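Local coordinates for protein methanogen homoaconitase large subunit (Methanocaldococcus jannaschii, PDB 4KP2) that forms, with its small subunit, a [4Fe-4S] hydro-lyase that converts (R)-homocitrate to homoisocitrate through cis-homoaconitate in 2-oxosuberate biosynthesis, at residues V318-C323 with V347-I352. Sequence-based numbering, arbitrary orientation.
Sequences VFIGSC and VKLIVI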
loop_
_atom_site.group_PDB
_atom_site.type_symbol
_atom_site.label_atom_id
_atom_site.label_comp_id
_atom_site.label_asym_id
_atom_site.label_seq_id
_atom_site.Cartn_x
_atom_site.Cartn_y
_atom_site.Cartn_z
ATOM N N VAL A 318 4.528 10.947 8.947
ATOM C CA VAL A 318 3.928 11.978 8.109
ATOM C C VAL A 318 3.114 11.348 6.990
ATOM O O VAL A 318 3.625 10.531 6.226
ATOM C CB VAL A 318 4.991 12.906 7.490
ATOM C CG1 VAL A 318 4.342 13.882 6.523
ATOM C CG2 VAL A 318 5.749 13.654 8.577
ATOM N N PHE A 319 1.844 11.725 6.900
ATOM C CA PHE A 319 0.989 11.232 5.829
ATOM C C PHE A 319 0.609 12.338 4.853
ATOM O O PHE A 319 0.217 13.432 5.257
ATOM C CB PHE A 319 -0.271 10.575 6.391
ATOM C CG PHE A 319 -1.290 10.241 5.342
ATOM C CD1 PHE A 319 -1.005 9.314 4.353
ATOM C CD2 PHE A 319 -2.532 10.854 5.341
ATOM C CE1 PHE A 319 -1.935 9.006 3.382
ATOM C CE2 PHE A 319 -3.470 10.547 4.374
ATOM C CZ PHE A 319 -3.173 9.622 3.395
ATOM N N ILE A 320 0.731 12.040 3.564
ATOM C CA ILE A 320 0.387 12.993 2.520
ATOM C C ILE A 320 -0.487 12.342 1.457
ATOM O O ILE A 320 -0.036 11.456 0.730
ATOM C CB ILE A 320 1.644 13.556 1.831
ATOM C CG1 ILE A 320 2.525 14.301 2.835
ATOM C CG2 ILE A 320 1.255 14.475 0.683
ATOM C CD1 ILE A 320 3.790 14.867 2.228
ATOM N N GLY A 321 -1.740 12.777 1.371
ATOM C CA GLY A 321 -2.605 12.328 0.298
ATOM C C GLY A 321 -3.977 11.822 0.702
ATOM O O GLY A 321 -4.250 10.623 0.642
ATOM N N SER A 322 -4.847 12.738 1.107
ATOM C CA SER A 322 -6.240 12.397 1.365
ATOM C C SER A 322 -7.121 13.113 0.350
ATOM O O SER A 322 -6.632 13.598 -0.668
ATOM C CB SER A 322 -6.641 12.790 2.786
ATOM O OG SER A 322 -6.537 14.189 2.977
ATOM N N CYS A 323 -8.419 13.177 0.626
ATOM C CA CYS A 323 -9.339 13.898 -0.245
ATOM C C CYS A 323 -9.040 15.390 -0.206
ATOM O O CYS A 323 -9.287 16.113 -1.171
ATOM C CB CYS A 323 -10.788 13.642 0.169
ATOM S SG CYS A 323 -12.007 14.558 -0.801
ATOM N N VAL A 347 11.313 9.176 11.408
ATOM C CA VAL A 347 9.967 9.408 10.892
ATOM C C VAL A 347 9.712 8.649 9.592
ATOM O O VAL A 347 10.522 8.684 8.666
ATOM C CB VAL A 347 9.676 10.919 10.709
ATOM C CG1 VAL A 347 10.949 11.668 10.392
ATOM C CG2 VAL A 347 8.620 11.151 9.631
ATOM N N LYS A 348 8.582 7.950 9.542
ATOM C CA LYS A 348 8.180 7.206 8.357
ATOM C C LYS A 348 7.176 8.004 7.530
ATOM O O LYS A 348 6.153 8.456 8.043
ATOM C CB LYS A 348 7.596 5.850 8.758
ATOM C CG LYS A 348 6.647 5.917 9.941
ATOM C CD LYS A 348 6.396 4.541 10.529
ATOM C CE LYS A 348 5.564 4.635 11.795
ATOM N NZ LYS A 348 5.430 3.318 12.469
ATOM N N LEU A 349 7.478 8.179 6.248
ATOM C CA LEU A 349 6.625 8.960 5.361
ATOM C C LEU A 349 5.702 8.070 4.535
ATOM O O LEU A 349 6.145 7.106 3.911
ATOM C CB LEU A 349 7.476 9.832 4.437
ATOM C CG LEU A 349 6.728 10.629 3.369
ATOM C CD1 LEU A 349 5.722 11.571 4.004
ATOM C CD2 LEU A 349 7.709 11.399 2.506
ATOM N N ILE A 350 4.415 8.402 4.537
ATOM C CA ILE A 350 3.425 7.653 3.773
ATOM C C ILE A 350 2.763 8.546 2.730
ATOM O O ILE A 350 2.197 9.587 3.063
ATOM C CB ILE A 350 2.339 7.063 4.690
ATOM C CG1 ILE A 350 2.973 6.171 5.759
ATOM C CG2 ILE A 350 1.318 6.286 3.877
ATOM C CD1 ILE A 350 1.977 5.595 6.738
ATOM N N VAL A 351 2.837 8.137 1.468
ATOM C CA VAL A 351 2.262 8.918 0.380
ATOM C C VAL A 351 1.223 8.116 -0.396
ATOM O O VAL A 351 1.519 7.040 -0.919
ATOM C CB VAL A 351 3.345 9.408 -0.596
ATOM C CG1 VAL A 351 2.717 10.208 -1.726
ATOM C CG2 VAL A 351 4.384 10.239 0.139
ATOM N N ILE A 352 0.004 8.642 -0.462
ATOM C CA ILE A 352 -1.082 7.984 -1.182
ATOM C C ILE A 352 -1.809 8.966 -2.093
ATOM O O ILE A 352 -2.487 9.873 -1.615
ATOM C CB ILE A 352 -2.113 7.371 -0.216
ATOM C CG1 ILE A 352 -1.447 6.357 0.714
ATOM C CG2 ILE A 352 -3.244 6.717 -0.994
ATOM C CD1 ILE A 352 -2.405 5.702 1.681
#
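Val318 and Ile320 pair with Lys348, Ile350 and Ile352 through four backbone hydrogen bonds, the ladder of two adjacent parallel strands. Val318 N donates to Lys348 O, and Ile350 N returns a bond of 2.8 Å to Val318 O. Ile320 N then reaches Ile350 O at 2.9 Å, and Ile352 N closes the ladder on Ile320 O. The strand directions differ by 13°. Val318, Phe319 and Ile320 lie beside Leu349, Ile350 and Val351.

On the face of Val318 and Ile320, Leu349 CD1 lies 3.7 Å from Val318 CG1 and also touches Val318 O. Leu349 CG is anti to its own backbone N (chi1 175°), which helps bring CD1 across to the neighbouring strand. Val318 CG2 meets Val347 CG2 at 4.0 Å. Phe319 works on the other face. Its ring atom CD1 touches Ile350 CG2 at 3.8 Å, and CE1 meets Ile352 CD1 at 3.7 Å. Ile352 CG1 lies at the ring edge, in its plane.

With helix 328-338, the strands form a beta-alpha-beta unit. Segment 318-323 runs on past Gly321 to Cys323, a predicted [4Fe-4S] ligand; Phe319 also lies near Cys383 and Cys386, the other two predicted ligands. Strand 317-320 is central in a five-stranded parallel sheet, bonded on its other side to strand 399-402, while strand 348-351 is bonded in turn to the edge strand 377-378. Helices 328-338 and 424-433 cover the face of Val318, Ile320, Leu349 and Val351. On the opposite face, Ile350 packs on Met377 and on Pro86 of the second subunit.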